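Long-range contacts in twin-arginine translocation pathway signal protein (Burkholderia phytofirmans, PDB 2RJO), which probably serves as an exported periplasmic sugar-binding protein, and holds beta-D-galactopyranose in the cleft between its two lobes: residues Ile94-Lys99 / Phe146-Ala151; Asp117-Gly122 / Ala151-Ala156; Glu124-Leu129 / Gly200-Asn205. All coordinates share one frame; numbering follows the deposited sequence.

Contact 1 (Ile94-Lys99 / Phe146-Ala151); sequences IWNKPK and FSNVPA. With GAL (beta-D-galactopyranose), chain B.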
loop_
_atom_site.group_PDB
_atom_site.type_symbol
_atom_site.label_atom_id
_atom_site.label_comp_id
_atom_site.label_asym_id
_atom_site.label_seq_id
_atom_site.Cartn_x
_atom_site.Cartn_y
_atom_site.Cartn_z
ATOM N N ILE A 94 7.570 -4.291 2.486
ATOM C CA ILE A 94 6.144 -4.090 2.277
ATOM C C ILE A 94 5.861 -3.781 0.810
ATOM O O ILE A 94 6.479 -2.891 0.239
ATOM C CB ILE A 94 5.608 -2.892 3.098
ATOM C CG1 ILE A 94 6.069 -2.986 4.553
ATOM C CG2 ILE A 94 4.088 -2.873 3.044
ATOM C CD1 ILE A 94 5.453 -4.134 5.313
ATOM N N TRP A 95 4.935 -4.520 0.206
ATOM C CA TRP A 95 4.531 -4.278 -1.179
ATOM C C TRP A 95 5.481 -4.621 -2.329
ATOM O O TRP A 95 5.201 -5.521 -3.114
ATOM C CB TRP A 95 4.113 -2.808 -1.359
ATOM C CG TRP A 95 2.811 -2.392 -0.685
ATOM C CD1 TRP A 95 2.636 -1.345 0.171
ATOM C CD2 TRP A 95 1.523 -3.014 -0.821
ATOM N NE1 TRP A 95 1.322 -1.277 0.581
ATOM C CE2 TRP A 95 0.619 -2.287 -0.012
ATOM C CE3 TRP A 95 1.047 -4.111 -1.544
ATOM C CZ2 TRP A 95 -0.733 -2.628 0.090
ATOM C CZ3 TRP A 95 -0.308 -4.451 -1.437
ATOM C CH2 TRP A 95 -1.172 -3.711 -0.628
ATOM N N ASN A 96 6.591 -3.893 -2.440
ATOM C CA ASN A 96 7.514 -4.076 -3.563
ATOM C C ASN A 96 8.790 -4.894 -3.357
ATOM O O ASN A 96 9.548 -4.669 -2.418
ATOM C CB ASN A 96 7.917 -2.701 -4.125
ATOM C CG ASN A 96 6.727 -1.827 -4.480
ATOM O OD1 ASN A 96 5.890 -2.194 -5.297
ATOM N ND2 ASN A 96 6.655 -0.654 -3.862
ATOM N N LYS A 97 9.020 -5.830 -4.270
ATOM C CA LYS A 97 10.206 -6.671 -4.253
ATOM C C LYS A 97 10.207 -7.552 -5.496
ATOM O O LYS A 97 9.154 -7.806 -6.088
ATOM C CB LYS A 97 10.233 -7.575 -3.015
ATOM C CG LYS A 97 9.368 -8.824 -3.137
ATOM C CD LYS A 97 9.648 -9.806 -2.007
ATOM C CE LYS A 97 8.890 -11.116 -2.199
ATOM N NZ LYS A 97 9.342 -11.912 -3.381
ATOM N N PRO A 98 11.396 -8.025 -5.910
ATOM C CA PRO A 98 11.483 -8.887 -7.091
ATOM C C PRO A 98 10.847 -10.229 -6.746
ATOM O O PRO A 98 10.813 -10.619 -5.582
ATOM C CB PRO A 98 12.989 -9.021 -7.318
ATOM C CG PRO A 98 13.563 -7.779 -6.669
ATOM C CD PRO A 98 12.740 -7.667 -5.419
ATOM N N LYS A 99 10.349 -10.942 -7.744
ATOM C CA LYS A 99 9.740 -12.230 -7.477
ATOM C C LYS A 99 10.741 -13.190 -6.829
ATOM O O LYS A 99 10.397 -13.911 -5.890
ATOM C CB LYS A 99 9.211 -12.836 -8.777
ATOM C CG LYS A 99 8.470 -14.157 -8.600
ATOM C CD LYS A 99 8.298 -14.861 -9.943
ATOM C CE LYS A 99 7.593 -16.201 -9.783
ATOM N NZ LYS A 99 8.302 -17.073 -8.791
ATOM N N PHE A 146 4.455 2.016 -12.720
ATOM C CA PHE A 146 4.527 0.867 -13.613
ATOM C C PHE A 146 5.113 -0.423 -13.028
ATOM O O PHE A 146 4.467 -1.474 -13.044
ATOM C CB PHE A 146 5.304 1.283 -14.878
ATOM C CG PHE A 146 5.754 0.135 -15.732
ATOM C CD1 PHE A 146 4.837 -0.790 -16.224
ATOM C CD2 PHE A 146 7.105 -0.018 -16.048
ATOM C CE1 PHE A 146 5.266 -1.866 -17.028
ATOM C CE2 PHE A 146 7.547 -1.077 -16.842
ATOM C CZ PHE A 146 6.629 -2.008 -17.334
ATOM N N SER A 147 6.332 -0.347 -12.508
ATOM C CA SER A 147 7.000 -1.529 -11.971
ATOM C C SER A 147 6.598 -2.033 -10.578
ATOM O O SER A 147 6.994 -3.139 -10.197
ATOM C CB SER A 147 8.515 -1.317 -12.012
ATOM O OG SER A 147 8.890 -0.175 -11.255
ATOM N N ASN A 148 5.843 -1.244 -9.814
ATOM C CA ASN A 148 5.410 -1.652 -8.465
ATOM C C ASN A 148 4.522 -2.899 -8.492
ATOM O O ASN A 148 3.607 -3.004 -9.310
ATOM C CB ASN A 148 4.644 -0.509 -7.786
ATOM C CG ASN A 148 5.561 0.525 -7.157
ATOM O OD1 ASN A 148 6.707 0.699 -7.577
ATOM N ND2 ASN A 148 5.050 1.235 -6.151
ATOM N N VAL A 149 4.783 -3.837 -7.585
ATOM C CA VAL A 149 4.002 -5.066 -7.536
ATOM C C VAL A 149 2.502 -4.833 -7.315
ATOM O O VAL A 149 1.675 -5.499 -7.936
ATOM C CB VAL A 149 4.532 -6.013 -6.456
ATOM C CG1 VAL A 149 3.727 -7.301 -6.443
ATOM C CG2 VAL A 149 6.001 -6.327 -6.720
ATOM N N PRO A 150 2.122 -3.894 -6.424
ATOM C CA PRO A 150 0.677 -3.701 -6.245
ATOM C C PRO A 150 0.027 -3.032 -7.456
ATOM O O PRO A 150 -1.132 -3.295 -7.773
ATOM C CB PRO A 150 0.587 -2.865 -4.958
ATOM C CG PRO A 150 1.877 -2.105 -4.936
ATOM C CD PRO A 150 2.883 -3.147 -5.407
ATOM N N ALA A 151 0.781 -2.188 -8.151
ATOM C CA ALA A 151 0.261 -1.511 -9.338
ATOM C C ALA A 151 -0.042 -2.541 -10.425
ATOM O O ALA A 151 -1.056 -2.460 -11.116
ATOM C CB ALA A 151 1.285 -0.501 -9.857
HETATM C C1 GAL B . 1.401 3.844 -2.252
HETATM C C2 GAL B . -0.034 3.298 -2.434
HETATM C C3 GAL B . -0.118 1.901 -1.778
HETATM C C4 GAL B . 0.907 0.976 -2.458
HETATM C C5 GAL B . 2.306 1.623 -2.252
HETATM C C6 GAL B . 3.345 0.743 -2.915
HETATM O O1 GAL B . 1.491 5.138 -2.876
HETATM O O2 GAL B . -0.963 4.173 -1.798
HETATM O O3 GAL B . -1.424 1.355 -1.953
HETATM O O4 GAL B . 0.613 0.907 -3.853
HETATM O O5 GAL B . 2.361 2.947 -2.878
HETATM O O6 GAL B . 4.610 1.342 -2.711
#
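A single side-chain amide, that of Asn96, reaches both the start of a helix and the bound sugar. With CG anti to the carbonyl carbon, beside the backbone N (chi1 -53°), its OD1 accepts a weak hydrogen bond from Val149 N at 3.0 Å, while its ND2 gives a weak one to GAL O6 at 3.1 Å and another to Pro71 O. Asn96 OD1 also lies 3.2 Å from Pro150 CD, the two side chains crossing at about a right angle. With Asn148 the meeting is oblique, the amide planes turned 54° apart. Trp95 likewise touches both partners. Its CE3 rests 3.7 Å from Pro150 CB, one face lies under GAL C4, and NE1 is hydrogen-bonded to Tyr19, which helps to fix the ring's rotation. The sugar carbon over the indole is consistent with the CH-pi packing common in carbohydrate sites. Val149 turns CB and its CG2 branch to the loop backbone, CB 3.4 Å from Trp95 O and CG2 against Lys97 O. The contact spans the cleft of a periplasmic binding protein fold, bringing the loop after strand 90-94 in one lobe against the first turn of helix 149-163 in the other, beside helix 74-87.

Contact 2 (Asp117-Gly122 / Ala151-Ala156); sequences DGVAYG and AIERKA. With GAL (beta-D-galactopyranose), chain B.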
loop_
_atom_site.group_PDB
_atom_site.type_symbol
_atom_site.label_atom_id
_atom_site.label_comp_id
_atom_site.label_asym_id
_atom_site.label_seq_id
_atom_site.Cartn_x
_atom_site.Cartn_y
_atom_site.Cartn_z
ATOM N N ASP A 117 -3.255 -9.377 -1.749
ATOM C CA ASP A 117 -3.594 -9.883 -3.072
ATOM C C ASP A 117 -4.201 -8.771 -3.932
ATOM O O ASP A 117 -5.424 -8.598 -3.962
ATOM C CB ASP A 117 -4.596 -11.030 -2.921
ATOM C CG ASP A 117 -4.958 -11.669 -4.238
ATOM O OD1 ASP A 117 -4.708 -11.059 -5.303
ATOM O OD2 ASP A 117 -5.511 -12.790 -4.204
ATOM N N GLY A 118 -3.350 -8.039 -4.648
ATOM C CA GLY A 118 -3.828 -6.948 -5.481
ATOM C C GLY A 118 -4.725 -7.355 -6.639
ATOM O O GLY A 118 -5.545 -6.555 -7.107
ATOM N N VAL A 119 -4.573 -8.591 -7.113
ATOM C CA VAL A 119 -5.386 -9.069 -8.222
ATOM C C VAL A 119 -6.817 -9.269 -7.748
ATOM O O VAL A 119 -7.770 -8.915 -8.446
ATOM C CB VAL A 119 -4.864 -10.418 -8.777
ATOM C CG1 VAL A 119 -5.655 -10.812 -10.028
ATOM C CG2 VAL A 119 -3.379 -10.310 -9.098
ATOM N N ALA A 120 -6.965 -9.834 -6.553
ATOM C CA ALA A 120 -8.285 -10.087 -5.998
ATOM C C ALA A 120 -9.008 -8.784 -5.656
ATOM O O ALA A 120 -10.117 -8.538 -6.126
ATOM C CB ALA A 120 -8.165 -10.957 -4.766
ATOM N N TYR A 121 -8.373 -7.951 -4.841
ATOM C CA TYR A 121 -8.969 -6.689 -4.441
ATOM C C TYR A 121 -9.184 -5.725 -5.600
ATOM O O TYR A 121 -10.157 -4.982 -5.605
ATOM C CB TYR A 121 -8.124 -6.035 -3.355
ATOM C CG TYR A 121 -8.163 -6.805 -2.063
ATOM C CD1 TYR A 121 -9.340 -6.905 -1.323
ATOM C CD2 TYR A 121 -7.038 -7.466 -1.595
ATOM C CE1 TYR A 121 -9.391 -7.652 -0.144
ATOM C CE2 TYR A 121 -7.078 -8.215 -0.420
ATOM C CZ TYR A 121 -8.250 -8.302 0.298
ATOM O OH TYR A 121 -8.274 -9.039 1.469
ATOM N N GLY A 122 -8.284 -5.735 -6.575
ATOM C CA GLY A 122 -8.436 -4.858 -7.722
ATOM C C GLY A 122 -9.682 -5.262 -8.485
ATOM O O GLY A 122 -10.442 -4.420 -8.977
ATOM N N ALA A 151 0.781 -2.188 -8.151
ATOM C CA ALA A 151 0.261 -1.511 -9.338
ATOM C C ALA A 151 -0.042 -2.541 -10.425
ATOM O O ALA A 151 -1.056 -2.460 -11.116
ATOM C CB ALA A 151 1.285 -0.501 -9.857
ATOM N N ILE A 152 0.858 -3.506 -10.559
ATOM C CA ILE A 152 0.743 -4.570 -11.542
ATOM C C ILE A 152 -0.406 -5.518 -11.198
ATOM O O ILE A 152 -1.203 -5.893 -12.068
ATOM C CB ILE A 152 2.074 -5.381 -11.619
ATOM C CG1 ILE A 152 3.186 -4.503 -12.181
ATOM C CG2 ILE A 152 1.899 -6.623 -12.461
ATOM C CD1 ILE A 152 4.562 -5.168 -12.134
ATOM N N GLU A 153 -0.499 -5.894 -9.929
ATOM C CA GLU A 153 -1.544 -6.808 -9.499
ATOM C C GLU A 153 -2.940 -6.192 -9.542
ATOM O O GLU A 153 -3.856 -6.809 -10.061
ATOM C CB GLU A 153 -1.244 -7.339 -8.092
ATOM C CG GLU A 153 0.143 -7.932 -7.960
ATOM C CD GLU A 153 0.330 -8.741 -6.686
ATOM O OE1 GLU A 153 -0.148 -8.305 -5.615
ATOM O OE2 GLU A 153 0.974 -9.809 -6.760
ATOM N N ARG A 154 -3.101 -4.983 -9.007
ATOM C CA ARG A 154 -4.409 -4.316 -9.005
ATOM C C ARG A 154 -4.908 -4.099 -10.443
ATOM O O ARG A 154 -6.092 -4.274 -10.742
ATOM C CB ARG A 154 -4.308 -2.980 -8.259
ATOM C CG ARG A 154 -3.893 -3.153 -6.800
ATOM C CD ARG A 154 -3.565 -1.838 -6.096
ATOM N NE ARG A 154 -2.965 -2.092 -4.786
ATOM C CZ ARG A 154 -2.561 -1.152 -3.934
ATOM N NH1 ARG A 154 -2.684 0.139 -4.233
ATOM N NH2 ARG A 154 -2.024 -1.510 -2.773
ATOM N N LYS A 155 -3.989 -3.728 -11.325
ATOM C CA LYS A 155 -4.318 -3.518 -12.725
ATOM C C LYS A 155 -4.747 -4.854 -13.312
ATOM O O LYS A 155 -5.621 -4.917 -14.187
ATOM C CB LYS A 155 -3.109 -3.008 -13.495
ATOM C CG LYS A 155 -3.380 -2.821 -14.972
ATOM C CD LYS A 155 -2.116 -2.461 -15.713
ATOM C CE LYS A 155 -2.413 -2.167 -17.180
ATOM N NZ LYS A 155 -1.157 -2.031 -17.952
ATOM N N ALA A 156 -4.129 -5.922 -12.828
ATOM C CA ALA A 156 -4.455 -7.254 -13.299
ATOM C C ALA A 156 -5.860 -7.577 -12.806
ATOM O O ALA A 156 -6.643 -8.231 -13.499
ATOM C CB ALA A 156 -3.443 -8.263 -12.757
HETATM C C1 GAL B . 1.401 3.844 -2.252
HETATM C C2 GAL B . -0.034 3.298 -2.434
HETATM C C3 GAL B . -0.118 1.901 -1.778
HETATM C C4 GAL B . 0.907 0.976 -2.458
HETATM C C5 GAL B . 2.306 1.623 -2.252
HETATM C C6 GAL B . 3.345 0.743 -2.915
HETATM O O1 GAL B . 1.491 5.138 -2.876
HETATM O O2 GAL B . -0.963 4.173 -1.798
HETATM O O3 GAL B . -1.424 1.355 -1.953
HETATM O O4 GAL B . 0.613 0.907 -3.853
HETATM O O5 GAL B . 2.361 2.947 -2.878
HETATM O O6 GAL B . 4.610 1.342 -2.711
#
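Gly118 and Arg154 meet backbone to backbone, and CA-H...O contacts run in both directions between the two helices. Arg154 CA lies 3.1 Å from Gly118 O, with an angle of 151° at the hydrogen, and Val119 CA approaches Glu153 O at 3.3 Å. Gly118 and Gly122, having no CB, let the backbones come this close. The axes of the two short segments approach to 6.5 Å, at a crossing angle of -43°, and together these features mark a GxxxG-type helix pair within a lobe of the periplasmic binding protein fold.

Conventional polar bonds are few. Glu153, extended beyond CG, brings OE1 to the first turn of the opposing helix, where it accepts a weak hydrogen bond from Gly118 N at 3.4 Å. A sulfate ion, probably from the crystallisation liquor, lies close to its OE2. The opposing helix is N-capped by Asp117, whose OD1 receives Ala120 N from above the carboxylate plane at 2.9 Å; the helix dipole would be expected to favour a negative charge on this cap.

Apolar contact is modest. Val119 CG2, anti to the carbonyl carbon, packs 3.8 Å from Glu153 CB and also touches Ala156 CB.

The ligand is met by Arg154 of helix 149-163. Arg154 rests CB and CG against Gly118 O, and its extended chain then carries the guanidinium to the sugar. GAL O3 sits in the guanidinium plane at its edge, taking hydrogen bonds from NH1 at 2.9 Å and NH2 at 3.0 Å. NH1 also donates to Ala204 O, and the Trp95 ring makes a cation-pi contact with the group. Helix 118-132, entered from strand 110-115, packs here on helix 149-163, which follows strand 137-143, with the loop residues Trp178, Met230 and Trp251 around the arginine.

Contact 3 (Glu124-Leu129 / Gly200-Asn205); sequences ETATQL and GVWAAN. With GAL (beta-D-galactopyranose), chain B.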
loop_
_atom_site.group_PDB
_atom_site.type_symbol
_atom_site.label_atom_id
_atom_site.label_comp_id
_atom_site.label_asym_id
_atom_site.label_seq_id
_atom_site.Cartn_x
_atom_site.Cartn_y
_atom_site.Cartn_z
ATOM N N GLU A 124 -12.086 -6.721 -7.107
ATOM C CA GLU A 124 -13.194 -6.443 -6.200
ATOM C C GLU A 124 -13.743 -5.032 -6.366
ATOM O O GLU A 124 -14.957 -4.848 -6.502
ATOM C CB GLU A 124 -12.767 -6.640 -4.742
ATOM C CG GLU A 124 -13.441 -7.817 -4.064
ATOM C CD GLU A 124 -13.770 -7.550 -2.604
ATOM O OE1 GLU A 124 -12.856 -7.227 -1.822
ATOM O OE2 GLU A 124 -14.953 -7.674 -2.231
ATOM N N THR A 125 -12.854 -4.038 -6.349
ATOM C CA THR A 125 -13.270 -2.645 -6.492
ATOM C C THR A 125 -13.804 -2.388 -7.901
ATOM O O THR A 125 -14.741 -1.607 -8.091
ATOM C CB THR A 125 -12.099 -1.665 -6.195
ATOM O OG1 THR A 125 -11.101 -1.766 -7.220
ATOM C CG2 THR A 125 -11.475 -1.982 -4.851
ATOM N N ALA A 126 -13.212 -3.056 -8.884
ATOM C CA ALA A 126 -13.629 -2.914 -10.268
ATOM C C ALA A 126 -15.011 -3.523 -10.464
ATOM O O ALA A 126 -15.831 -2.996 -11.223
ATOM C CB ALA A 126 -12.630 -3.602 -11.186
ATOM N N THR A 127 -15.267 -4.644 -9.799
ATOM C CA THR A 127 -16.563 -5.297 -9.927
ATOM C C THR A 127 -17.652 -4.425 -9.320
ATOM O O THR A 127 -18.739 -4.302 -9.877
ATOM C CB THR A 127 -16.564 -6.672 -9.237
ATOM O OG1 THR A 127 -15.746 -7.572 -9.993
ATOM C CG2 THR A 127 -17.974 -7.237 -9.146
ATOM N N GLN A 128 -17.356 -3.819 -8.176
ATOM C CA GLN A 128 -18.317 -2.950 -7.511
ATOM C C GLN A 128 -18.596 -1.733 -8.378
ATOM O O GLN A 128 -19.736 -1.279 -8.467
ATOM C CB GLN A 128 -17.780 -2.492 -6.157
ATOM C CG GLN A 128 -18.676 -1.477 -5.460
ATOM C CD GLN A 128 -20.037 -2.052 -5.092
ATOM O OE1 GLN A 128 -20.157 -2.865 -4.167
ATOM N NE2 GLN A 128 -21.071 -1.637 -5.823
ATOM N N LEU A 129 -17.543 -1.203 -9.000
ATOM C CA LEU A 129 -17.665 -0.042 -9.866
ATOM C C LEU A 129 -18.557 -0.346 -11.072
ATOM O O LEU A 129 -19.440 0.439 -11.422
ATOM C CB LEU A 129 -16.280 0.397 -10.343
ATOM C CG LEU A 129 -16.248 1.521 -11.377
ATOM C CD1 LEU A 129 -16.709 2.823 -10.732
ATOM C CD2 LEU A 129 -14.844 1.677 -11.943
ATOM N N GLY A 200 -17.656 6.029 -15.481
ATOM C CA GLY A 200 -17.025 5.586 -14.254
ATOM C C GLY A 200 -15.522 5.786 -14.252
ATOM O O GLY A 200 -14.910 6.043 -15.302
ATOM N N VAL A 201 -14.926 5.661 -13.067
ATOM C CA VAL A 201 -13.487 5.838 -12.898
ATOM C C VAL A 201 -12.927 4.855 -11.875
ATOM O O VAL A 201 -13.438 4.756 -10.766
ATOM C CB VAL A 201 -13.154 7.254 -12.398
ATOM C CG1 VAL A 201 -11.638 7.453 -12.381
ATOM C CG2 VAL A 201 -13.841 8.308 -13.268
ATOM N N TRP A 202 -11.879 4.136 -12.263
ATOM C CA TRP A 202 -11.194 3.168 -11.399
ATOM C C TRP A 202 -9.802 3.730 -11.107
ATOM O O TRP A 202 -9.090 4.136 -12.030
ATOM C CB TRP A 202 -11.035 1.826 -12.125
ATOM C CG TRP A 202 -10.374 0.706 -11.318
ATOM C CD1 TRP A 202 -11.007 -0.238 -10.554
ATOM C CD2 TRP A 202 -8.969 0.378 -11.267
ATOM N NE1 TRP A 202 -10.092 -1.133 -10.041
ATOM C CE2 TRP A 202 -8.841 -0.779 -10.460
ATOM C CE3 TRP A 202 -7.816 0.948 -11.823
ATOM C CZ2 TRP A 202 -7.595 -1.379 -10.204
ATOM C CZ3 TRP A 202 -6.576 0.350 -11.566
ATOM C CH2 TRP A 202 -6.481 -0.803 -10.764
ATOM N N ALA A 203 -9.418 3.760 -9.832
ATOM C CA ALA A 203 -8.101 4.256 -9.426
ATOM C C ALA A 203 -7.350 3.183 -8.626
ATOM O O ALA A 203 -7.933 2.519 -7.757
ATOM C CB ALA A 203 -8.244 5.521 -8.592
ATOM N N ALA A 204 -6.060 3.014 -8.924
ATOM C CA ALA A 204 -5.242 2.008 -8.247
ATOM C C ALA A 204 -5.009 2.273 -6.750
ATOM O O ALA A 204 -4.534 1.388 -6.044
ATOM C CB ALA A 204 -3.903 1.840 -8.977
ATOM N N ASN A 205 -5.307 3.484 -6.281
ATOM C CA ASN A 205 -5.182 3.820 -4.853
ATOM C C ASN A 205 -6.062 5.030 -4.540
ATOM O O ASN A 205 -6.585 5.661 -5.455
ATOM C CB ASN A 205 -3.708 4.056 -4.461
ATOM C CG ASN A 205 -3.212 5.452 -4.788
ATOM O OD1 ASN A 205 -3.575 6.030 -5.806
ATOM N ND2 ASN A 205 -2.349 5.987 -3.934
HETATM C C1 GAL B . 1.401 3.844 -2.252
HETATM C C2 GAL B . -0.034 3.298 -2.434
HETATM C C3 GAL B . -0.118 1.901 -1.778
HETATM C C4 GAL B . 0.907 0.976 -2.458
HETATM C C5 GAL B . 2.306 1.623 -2.252
HETATM C C6 GAL B . 3.345 0.743 -2.915
HETATM O O1 GAL B . 1.491 5.138 -2.876
HETATM O O2 GAL B . -0.963 4.173 -1.798
HETATM O O3 GAL B . -1.424 1.355 -1.953
HETATM O O4 GAL B . 0.613 0.907 -3.853
HETATM O O5 GAL B . 2.361 2.947 -2.878
HETATM O O6 GAL B . 4.610 1.342 -2.711
HETATM O O HOH W 1 -10.239 0.976 -7.259
#
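Chi1 of Trp202 is -178°, which sets CG anti to the backbone N; the CB points toward helix 124-129 and the indole reaches Thr125, which has OG1 in the crowded position between its backbone N and carbonyl carbon (chi1 68°), where it meets that ring. The bond from Trp202 NE1 to Thr125 OG1, 3.1 Å long, is weak and bent to 125° at the hydrogen, and the two side chains cross at about a right angle. Gly122 O is a further, weak partner of Trp202 NE1. A water completes the link: it donates to Ala203 O at 2.8 Å and accepts from Thr125 OG1 at 2.9 Å, while standing over one face of the indole toward its rim. This is helix-on-sheet packing in an alpha/beta lobe of the periplasmic binding protein fold, with strand 200-203 running nearly antiparallel to the helix. Ala126 presents CB to Trp202 CD1 at 3.8 Å. One turn farther on, Leu129 CD2 lies 3.6 Å from Val201 O. The same methyl also packs against Trp202 CB. Leu158 of helix 149-163 also touches Trp202, and Thr228 of the adjoining strand touches both Thr125 and Leu129. Past the strand's C-terminal end, Asn205 gives ND2 to GAL O2 at 3.1 Å, while its OD1 caps the next helix through Met208 N.

Overall arrangement
The three contacts illustrate how chemistry follows place in a two-lobed binding protein. Contacts 1 and 3 are buried, contact 2 only partly so. Contact 1 spans the cleft and depends on amide, aromatic and proline groups around the sugar; contact 2 is close helix-to-helix packing through glycines; contact 3 joins helix to sheet through an indole, small side chains and a water. Helix 149-163 serves contacts 1 and 2, and helix 118-132 serves contacts 2 and 3. Contacts 1 and 3 do not touch, their centres being about 19 Å apart, yet all three reach the galactose. Arg154 relates them, meeting Trp95 of contact 1 and Ala204 of contact 3.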